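Local coordinates for uncharacterized protein (Photobacterium profundum, PDB 3R87) that probably hydrolyses acyl thioesters as a hotdog-fold member of the 4-hydroxybenzoyl-CoA thioesterase family, at residues D44-L49 / A126-S131; L55-Y60 / M112-K117; R35-V40 / T90-E95. All blocks are in the same frame, centred on the assembly; numbering follows the deposited sequence. Where two conformers were deposited one is given.

Overall arrangement
The three contacts show how a hotdog fold is held together by helix-on-sheet, strand-to-strand and helix-to-helix packing. Contact 3, close to the centre of the chain, sets helix 28-41 on strand 89-97. Contact 2 joins strands 56-66 and 106-115 of the same antiparallel sheet, in which 89-97 and 106-115 are neighbours. Contact 1 pairs helix 43-53 with the C-terminal helix 126-133. Their centres lie about 13 Å (1 to 2) and 14 Å (3 to either) apart. Along the chain contact 2 falls between the segments of contact 1, while those of contact 3 alternate with both. Phe57 of contact 2 meets Leu46, Leu49 and Ile128, tying sheet, central helix and C-terminal helix into one unit.

Contact 1 (D44-L49 / A126-S131); sequences DKLATL and ADILAS
Lys45 and Asp127 supply the charged part of this pairing between two helical segments that run almost exactly antiparallel, 175° between their directions. In the conformer of Asp127 given, one of two deposited, the side chains cross at about a right angle, and Lys45 NZ lies 3.2 Å from Asp127 OD2, a salt bridge that uses the syn lone pair of that oxygen. The second bond, to Asp127 OD1, is weak at 3.5 Å. A bend at the last torsion of the lysine (chi4 -91°) turns NZ aside from an otherwise extended chain and brings it to the carboxylate.

The aliphatic part of the same lysine does the packing. Its CD lies alongside CB and OG of Ser131, whose OG is hydrogen-bonded to the backbone oxygen of Ile41. Nearer the backbone, Lys45 CB touches Ile128 CD1 at 3.9 Å.

Apolar contacts complete the seam on the buried side. Leu49 crosses Ile128 at about a right angle, its CD2 4.0 Å from Ile128 CG1, and Leu46 CD2 adds a looser touch at the CD1 end. All three also rest on Phe57 of strand 56-66.

Asp127 binds magnesium in a structure of this protein, as does His53; no ion is bound to this chain here. The amine thus holds a metal-binding carboxylate by one moderate and one weak bond at the exposed rim, while lysine methylenes and leucines pack on the inner side.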
loop_
_atom_site.group_PDB
_atom_site.type_symbol
_atom_site.label_atom_id
_atom_site.label_comp_id
_atom_site.label_asym_id
_atom_site.label_seq_id
_atom_site.Cartn_x
_atom_site.Cartn_y
_atom_site.Cartn_z
ATOM N N ASP A 44 13.152 10.591 14.464
ATOM C CA ASP A 44 14.550 10.792 14.295
ATOM C C ASP A 44 15.380 9.870 15.162
ATOM O O ASP A 44 16.442 9.402 14.791
ATOM C CB ASP A 44 14.938 12.265 14.640
ATOM C CG ASP A 44 14.601 13.227 13.560
ATOM O OD1 ASP A 44 14.371 12.842 12.382
ATOM O OD2 ASP A 44 14.703 14.434 13.832
ATOM N N LYS A 45 14.864 9.617 16.374
ATOM C CA LYS A 45 15.531 8.649 17.270
ATOM C C LYS A 45 15.447 7.260 16.754
ATOM O O LYS A 45 16.379 6.496 16.865
ATOM C CB LYS A 45 14.948 8.699 18.664
ATOM C CG LYS A 45 15.183 10.056 19.337
ATOM C CD LYS A 45 15.162 9.967 20.697
ATOM C CE LYS A 45 15.638 11.345 21.227
ATOM N NZ LYS A 45 17.123 11.479 21.474
ATOM N N LEU A 46 14.299 6.886 16.121
ATOM C CA LEU A 46 14.211 5.579 15.497
ATOM C C LEU A 46 15.228 5.461 14.337
ATOM O O LEU A 46 15.841 4.431 14.187
ATOM C CB LEU A 46 12.807 5.366 14.938
ATOM C CG LEU A 46 11.754 5.160 15.959
ATOM C CD1 LEU A 46 10.380 5.093 15.285
ATOM C CD2 LEU A 46 11.989 3.946 16.852
ATOM N N ALA A 47 15.371 6.504 13.512
ATOM C CA ALA A 47 16.285 6.430 12.408
ATOM C C ALA A 47 17.729 6.323 12.953
ATOM O O ALA A 47 18.482 5.562 12.336
ATOM C CB ALA A 47 16.132 7.647 11.535
ATOM N N THR A 48 18.084 7.129 13.953
ATOM C CA THR A 48 19.465 7.071 14.539
ATOM C C THR A 48 19.696 5.704 15.153
ATOM O O THR A 48 20.784 5.126 14.967
ATOM C CB THR A 48 19.607 8.180 15.586
ATOM O OG1 THR A 48 19.433 9.487 14.950
ATOM C CG2 THR A 48 20.956 8.106 16.286
ATOM N N LEU A 49 18.724 5.180 15.865
ATOM C CA LEU A 49 18.911 3.857 16.529
ATOM C C LEU A 49 19.175 2.766 15.455
ATOM O O LEU A 49 20.027 1.920 15.599
ATOM C CB LEU A 49 17.693 3.537 17.393
ATOM C CG LEU A 49 17.695 2.171 18.132
ATOM C CD1 LEU A 49 18.774 2.168 19.245
ATOM C CD2 LEU A 49 16.367 1.832 18.709
ATOM N N ALA A 126 17.312 3.013 26.808
ATOM C CA ALA A 126 16.936 4.109 27.692
ATOM C C ALA A 126 16.657 5.411 26.940
ATOM O O ALA A 126 15.779 6.161 27.323
ATOM C CB ALA A 126 18.084 4.414 28.697
ATOM N N ASP A 127 17.388 5.682 25.880
ATOM C CA ASP A 127 17.130 6.933 25.168
ATOM C C ASP A 127 15.801 6.954 24.463
ATOM O O ASP A 127 15.166 8.028 24.372
ATOM C CB ASP A 127 18.150 7.112 24.107
ATOM C CG ASP A 127 18.108 8.534 23.509
ATOM O OD1 ASP A 127 18.082 9.590 24.208
ATOM O OD2 ASP A 127 18.076 8.583 22.271
ATOM N N ILE A 128 15.339 5.780 24.021
ATOM C CA ILE A 128 13.995 5.665 23.452
ATOM C C ILE A 128 12.974 5.872 24.534
ATOM O O ILE A 128 12.011 6.618 24.369
ATOM C CB ILE A 128 13.828 4.339 22.719
ATOM C CG1 ILE A 128 14.739 4.253 21.494
ATOM C CG2 ILE A 128 12.369 4.109 22.376
ATOM C CD1 ILE A 128 14.396 5.211 20.378
ATOM N N LEU A 129 13.179 5.176 25.698
ATOM C CA LEU A 129 12.211 5.361 26.785
ATOM C C LEU A 129 12.189 6.832 27.246
ATOM O O LEU A 129 11.123 7.362 27.496
ATOM C CB LEU A 129 12.582 4.462 27.983
ATOM C CG LEU A 129 12.516 2.929 27.773
ATOM C CD1 LEU A 129 13.177 2.145 28.968
ATOM C CD2 LEU A 129 11.065 2.580 27.545
ATOM N N ALA A 130 13.329 7.460 27.279
ATOM C CA ALA A 130 13.369 8.891 27.678
ATOM C C ALA A 130 12.546 9.733 26.736
ATOM O O ALA A 130 11.822 10.618 27.168
ATOM C CB ALA A 130 14.800 9.357 27.704
ATOM N N SER A 131 12.715 9.455 25.433
ATOM C CA SER A 131 12.030 10.213 24.426
ATOM C C SER A 131 10.520 10.014 24.597
ATOM O O SER A 131 9.713 10.912 24.418
ATOM C CB SER A 131 12.564 9.887 23.036
ATOM O OG SER A 131 12.040 10.702 22.085
#

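Contact 2 (L55-Y60 / M112-K117); sequences LGFAVY and MVCLDK
The ring of Phe57 lies between two sulfur-bearing side chains, one to each side of its plane. Met112 SD sits 4.3 Å from the ring centroid, 40° off the normal, a Met-aromatic contact made obliquely; a bend at chi3 (77°) turns CE back toward the ring, 3.6 Å from CD1. From the other side Cys114 makes a second sulfur-aromatic contact, SG being 4.5 Å from the Phe57 centroid, while its CB packs on CE1. The edge of the ring, near its plane, meets the backbone oxygen of Val113, 3.4 Å from CD1. Met112 and Cys114 each have two deposited conformers, and the contacts are those of the one given.

Beneath these side chains the strands pair antiparallel. Gly56 and Leu115 exchange two backbone hydrogen bonds, as do Ala58 and Val113; Phe57-Cys114 and Val59-Met112 are the alternating non-hydrogen-bonded pairs. On the opposite face of the sheet Ala58 CB touches Leu115 CD1 at 3.7 Å, and Val113 lies beside it. At the Leu55 end of the pairing, Leu55 CD2 comes 3.5 Å from Asp116 CB. The carboxylate of Asp116 has its salt bridge with Arg120.

Val124 and Pro125 also pack against Phe57. The chemistry is thus two-sided: regular backbone bonds fix the register of the strands, and polarisable sulfur on both sides of one ring fills the face that carries Phe57.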
loop_
_atom_site.group_PDB
_atom_site.type_symbol
_atom_site.label_atom_id
_atom_site.label_comp_id
_atom_site.label_asym_id
_atom_site.label_seq_id
_atom_site.Cartn_x
_atom_site.Cartn_y
_atom_site.Cartn_z
ATOM N N LEU A 55 19.244 -1.496 15.609
ATOM C CA LEU A 55 18.066 -1.887 16.447
ATOM C C LEU A 55 16.875 -1.281 15.918
ATOM O O LEU A 55 16.845 -0.083 15.495
ATOM C CB LEU A 55 18.287 -1.502 17.920
ATOM C CG LEU A 55 19.483 -2.233 18.598
ATOM C CD1 LEU A 55 19.467 -1.784 20.102
ATOM C CD2 LEU A 55 19.514 -3.764 18.511
ATOM N N GLY A 56 15.769 -1.983 15.974
ATOM C CA GLY A 56 14.495 -1.389 15.594
ATOM C C GLY A 56 13.365 -2.155 16.343
ATOM O O GLY A 56 13.630 -3.108 17.076
ATOM N N PHE A 57 12.162 -1.638 16.219
ATOM C CA PHE A 57 11.013 -2.304 16.954
ATOM C C PHE A 57 10.194 -3.130 15.995
ATOM O O PHE A 57 10.175 -2.862 14.783
ATOM C CB PHE A 57 10.222 -1.212 17.599
ATOM C CG PHE A 57 10.986 -0.532 18.657
ATOM C CD1 PHE A 57 11.028 -1.062 19.917
ATOM C CD2 PHE A 57 11.618 0.641 18.418
ATOM C CE1 PHE A 57 11.759 -0.421 20.891
ATOM C CE2 PHE A 57 12.342 1.252 19.427
ATOM C CZ PHE A 57 12.452 0.669 20.649
ATOM N N ALA A 58 9.506 -4.127 16.612
ATOM C CA ALA A 58 8.646 -5.034 15.867
ATOM C C ALA A 58 7.382 -5.249 16.622
ATOM O O ALA A 58 7.379 -5.336 17.876
ATOM C CB ALA A 58 9.374 -6.339 15.561
ATOM N N VAL A 59 6.279 -5.366 15.950
ATOM C CA VAL A 59 5.026 -5.746 16.535
ATOM C C VAL A 59 5.032 -7.252 16.708
ATOM O O VAL A 59 5.185 -7.994 15.717
ATOM C CB VAL A 59 3.843 -5.242 15.673
ATOM C CG1 VAL A 59 2.552 -5.792 16.180
ATOM C CG2 VAL A 59 3.781 -3.694 15.620
ATOM N N TYR A 60 4.818 -7.716 17.933
ATOM C CA TYR A 60 4.650 -9.104 18.235
ATOM C C TYR A 60 3.197 -9.547 18.213
ATOM O O TYR A 60 2.875 -10.597 17.685
ATOM C CB TYR A 60 5.348 -9.365 19.612
ATOM C CG TYR A 60 5.081 -10.758 20.108
ATOM C CD1 TYR A 60 5.344 -11.863 19.285
ATOM C CD2 TYR A 60 4.528 -10.934 21.373
ATOM C CE1 TYR A 60 5.077 -13.213 19.720
ATOM C CE2 TYR A 60 4.306 -12.291 21.875
ATOM C CZ TYR A 60 4.554 -13.374 20.972
ATOM O OH TYR A 60 4.307 -14.665 21.439
ATOM N N MET A 112 4.781 -4.631 21.480
ATOM C CA MET A 112 5.960 -4.301 20.727
ATOM C C MET A 112 7.204 -4.871 21.434
ATOM O O MET A 112 7.291 -4.767 22.675
ATOM C CB MET A 112 6.056 -2.749 20.765
ATOM C CG MET A 112 7.225 -2.160 20.022
ATOM S SD MET A 112 7.402 -0.393 20.051
ATOM C CE MET A 112 8.012 0.052 21.509
ATOM N N VAL A 113 8.162 -5.350 20.650
ATOM C CA VAL A 113 9.492 -5.747 21.129
ATOM C C VAL A 113 10.542 -4.979 20.313
ATOM O O VAL A 113 10.272 -4.355 19.319
ATOM C CB VAL A 113 9.653 -7.247 20.954
ATOM C CG1 VAL A 113 8.629 -7.964 21.819
ATOM C CG2 VAL A 113 9.490 -7.722 19.495
ATOM N N CYS A 114 11.801 -5.049 20.825
ATOM C CA CYS A 114 12.951 -4.453 20.157
ATOM C C CYS A 114 13.902 -5.564 19.669
ATOM O O CYS A 114 14.165 -6.459 20.433
ATOM C CB CYS A 114 13.636 -3.536 21.166
ATOM S SG CYS A 114 15.147 -2.694 20.494
ATOM N N LEU A 115 14.277 -5.560 18.407
ATOM C CA LEU A 115 15.069 -6.646 17.801
ATOM C C LEU A 115 16.341 -6.064 17.207
ATOM O O LEU A 115 16.323 -4.936 16.637
ATOM C CB LEU A 115 14.243 -7.363 16.658
ATOM C CG LEU A 115 12.920 -7.959 16.963
ATOM C CD1 LEU A 115 12.310 -8.609 15.749
ATOM C CD2 LEU A 115 12.933 -8.959 18.141
ATOM N N ASP A 116 17.401 -6.841 17.223
ATOM C CA ASP A 116 18.574 -6.553 16.384
ATOM C C ASP A 116 18.410 -7.223 15.007
ATOM O O ASP A 116 17.349 -7.839 14.697
ATOM C CB ASP A 116 19.847 -6.970 17.118
ATOM C CG ASP A 116 19.960 -8.473 17.311
ATOM O OD1 ASP A 116 19.254 -9.262 16.646
ATOM O OD2 ASP A 116 20.731 -8.781 18.233
ATOM N N LYS A 117 19.452 -7.084 14.194
ATOM C CA LYS A 117 19.323 -7.509 12.819
ATOM C C LYS A 117 19.252 -9.041 12.699
ATOM O O LYS A 117 18.748 -9.544 11.690
ATOM C CB LYS A 117 20.411 -6.847 11.968
ATOM C CG LYS A 117 20.127 -5.374 11.656
ATOM C CD LYS A 117 21.125 -4.907 10.648
ATOM C CE LYS A 117 21.178 -3.416 10.619
ATOM N NZ LYS A 117 21.858 -2.959 9.380
#

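Contact 3 (R35-V40 / T90-E95); sequences RAREHV and TLWRQE
Arg37 comes down from helix 28-41 onto Trp92 and Gln94 of strand 89-97, and these three side chains bury most of the surface here. Its CD stands over the five-membered ring of the indole, 3.5 Å from that ring's centroid and only 6° off the normal, a CH-pi contact. The guanidinium itself is too far for more than a weak cation-pi attraction. A bend at chi3 (-59°) turns NE out of line with the preceding methylenes, and NH1 goes on to donate to Gln94 OE1 at 2.9 Å. That oxygen lies in the guanidinium plane, and the donor lies in the amide's carbonyl plane, although the two planes stand 75° apart.

Gln94 NE2 is hydrogen-bonded to Phe33 O and Thr80 OG1, which helps to orient the amide, leaving its oxygen toward Arg37. Val40 meets Trp92 tip to tip, CG1 3.9 Å from CZ3 at the indole edge, while Thr90 CG2, in the conformer given, lies over the face opposite Arg37, offset toward the rim.

This buried cluster near the centre of the chain is typical of the hotdog fold, an antiparallel sheet wrapped round a long helix, here helix 28-41.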
loop_
_atom_site.group_PDB
_atom_site.type_symbol
_atom_site.label_atom_id
_atom_site.label_comp_id
_atom_site.label_asym_id
_atom_site.label_seq_id
_atom_site.Cartn_x
_atom_site.Cartn_y
_atom_site.Cartn_z
ATOM N N ARG A 35 2.464 4.926 12.402
ATOM C CA ARG A 35 2.866 6.322 12.328
ATOM C C ARG A 35 2.770 6.956 13.698
ATOM O O ARG A 35 3.638 7.711 14.141
ATOM C CB ARG A 35 1.966 7.099 11.366
ATOM C CG ARG A 35 1.964 6.620 9.934
ATOM C CD ARG A 35 0.985 7.445 9.134
ATOM N NE ARG A 35 0.683 6.830 7.857
ATOM C CZ ARG A 35 -0.290 7.212 7.045
ATOM N NH1 ARG A 35 -1.029 8.279 7.373
ATOM N NH2 ARG A 35 -0.562 6.504 5.972
ATOM N N ALA A 36 1.642 6.708 14.376
ATOM C CA ALA A 36 1.380 7.350 15.651
ATOM C C ALA A 36 2.410 6.908 16.691
ATOM O O ALA A 36 2.832 7.746 17.523
ATOM C CB ALA A 36 -0.042 7.057 16.074
ATOM N N ARG A 37 2.804 5.641 16.713
ATOM C CA ARG A 37 3.854 5.222 17.619
ATOM C C ARG A 37 5.155 5.936 17.316
ATOM O O ARG A 37 5.888 6.311 18.239
ATOM C CB ARG A 37 4.063 3.717 17.608
ATOM C CG ARG A 37 2.885 2.917 18.084
ATOM C CD ARG A 37 3.195 1.434 18.284
ATOM N NE ARG A 37 3.659 0.786 17.053
ATOM C CZ ARG A 37 2.862 0.243 16.136
ATOM N NH1 ARG A 37 1.564 0.238 16.248
ATOM N NH2 ARG A 37 3.424 -0.354 15.066
ATOM N N GLU A 38 5.480 6.111 16.037
ATOM C CA GLU A 38 6.709 6.848 15.708
ATOM C C GLU A 38 6.717 8.234 16.280
ATOM O O GLU A 38 7.747 8.701 16.741
ATOM C CB GLU A 38 6.951 6.918 14.200
ATOM C CG GLU A 38 7.161 5.583 13.516
ATOM C CD GLU A 38 7.890 5.737 12.219
ATOM O OE1 GLU A 38 8.604 6.725 11.993
ATOM O OE2 GLU A 38 7.833 4.809 11.367
ATOM N N HIS A 39 5.574 8.912 16.245
ATOM C CA HIS A 39 5.499 10.268 16.786
ATOM C C HIS A 39 5.627 10.289 18.291
ATOM O O HIS A 39 6.134 11.269 18.831
ATOM C CB HIS A 39 4.243 10.983 16.314
ATOM C CG HIS A 39 4.369 11.410 14.886
ATOM N ND1 HIS A 39 4.876 12.622 14.510
ATOM C CD2 HIS A 39 4.046 10.797 13.737
ATOM C CE1 HIS A 39 4.919 12.700 13.181
ATOM N NE2 HIS A 39 4.425 11.577 12.680
ATOM N N VAL A 40 5.194 9.249 19.009
ATOM C CA VAL A 40 5.434 9.155 20.450
ATOM C C VAL A 40 6.917 8.980 20.704
ATOM O O VAL A 40 7.503 9.632 21.598
ATOM C CB VAL A 40 4.613 8.060 21.089
ATOM C CG1 VAL A 40 4.999 7.869 22.548
ATOM C CG2 VAL A 40 3.156 8.321 20.958
ATOM N N THR A 90 6.636 -3.470 25.250
ATOM C CA THR A 90 5.876 -2.247 25.390
ATOM C C THR A 90 4.466 -2.553 24.920
ATOM O O THR A 90 4.276 -3.130 23.844
ATOM C CB THR A 90 6.501 -1.071 24.616
ATOM O OG1 THR A 90 7.835 -0.876 25.041
ATOM C CG2 THR A 90 5.766 0.228 25.014
ATOM N N LEU A 91 3.443 -2.183 25.728
ATOM C CA LEU A 91 2.080 -2.336 25.371
ATOM C C LEU A 91 1.496 -1.022 24.919
ATOM O O LEU A 91 1.688 0.001 25.610
ATOM C CB LEU A 91 1.277 -2.886 26.589
ATOM C CG LEU A 91 1.937 -4.004 27.287
ATOM C CD1 LEU A 91 1.093 -4.384 28.500
ATOM C CD2 LEU A 91 2.159 -5.184 26.296
ATOM N N TRP A 92 0.823 -1.006 23.810
ATOM C CA TRP A 92 0.226 0.182 23.248
ATOM C C TRP A 92 -1.265 -0.015 23.138
ATOM O O TRP A 92 -1.732 -1.079 22.677
ATOM C CB TRP A 92 0.816 0.489 21.887
ATOM C CG TRP A 92 2.291 0.683 21.842
ATOM C CD1 TRP A 92 3.258 -0.261 21.736
ATOM C CD2 TRP A 92 2.990 1.945 21.862
ATOM N NE1 TRP A 92 4.485 0.339 21.693
ATOM C CE2 TRP A 92 4.365 1.689 21.755
ATOM C CE3 TRP A 92 2.561 3.291 21.886
ATOM C CZ2 TRP A 92 5.335 2.716 21.681
ATOM C CZ3 TRP A 92 3.502 4.296 21.823
ATOM C CH2 TRP A 92 4.857 4.003 21.758
ATOM N N ARG A 93 -2.049 0.988 23.520
ATOM C CA ARG A 93 -3.457 1.070 23.239
ATOM C C ARG A 93 -3.623 2.153 22.193
ATOM O O ARG A 93 -3.213 3.297 22.439
ATOM C CB ARG A 93 -4.261 1.401 24.503
ATOM C CG ARG A 93 -5.726 1.652 24.240
ATOM C CD ARG A 93 -6.438 0.392 23.850
ATOM N NE ARG A 93 -7.875 0.594 23.820
ATOM C CZ ARG A 93 -8.756 -0.325 24.183
ATOM N NH1 ARG A 93 -8.410 -1.612 24.426
ATOM N NH2 ARG A 93 -10.023 0.043 24.188
ATOM N N GLN A 94 -4.229 1.848 21.047
ATOM C CA GLN A 94 -4.354 2.790 19.978
ATOM C C GLN A 94 -5.751 2.769 19.441
ATOM O O GLN A 94 -6.357 1.684 19.285
ATOM C CB GLN A 94 -3.312 2.561 18.870
ATOM C CG GLN A 94 -1.904 2.535 19.437
ATOM C CD GLN A 94 -0.854 2.579 18.365
ATOM O OE1 GLN A 94 -0.323 1.526 17.974
ATOM N NE2 GLN A 94 -0.585 3.762 17.838
ATOM N N GLU A 95 -6.321 3.932 19.138
ATOM C CA GLU A 95 -7.678 4.026 18.701
ATOM C C GLU A 95 -7.819 5.046 17.592
ATOM O O GLU A 95 -7.200 6.105 17.635
ATOM C CB GLU A 95 -8.623 4.435 19.854
ATOM C CG GLU A 95 -8.539 3.430 21.018
ATOM C CD GLU A 95 -9.450 3.715 22.166
ATOM O OE1 GLU A 95 -10.162 4.762 22.157
ATOM O OE2 GLU A 95 -9.463 2.889 23.117
#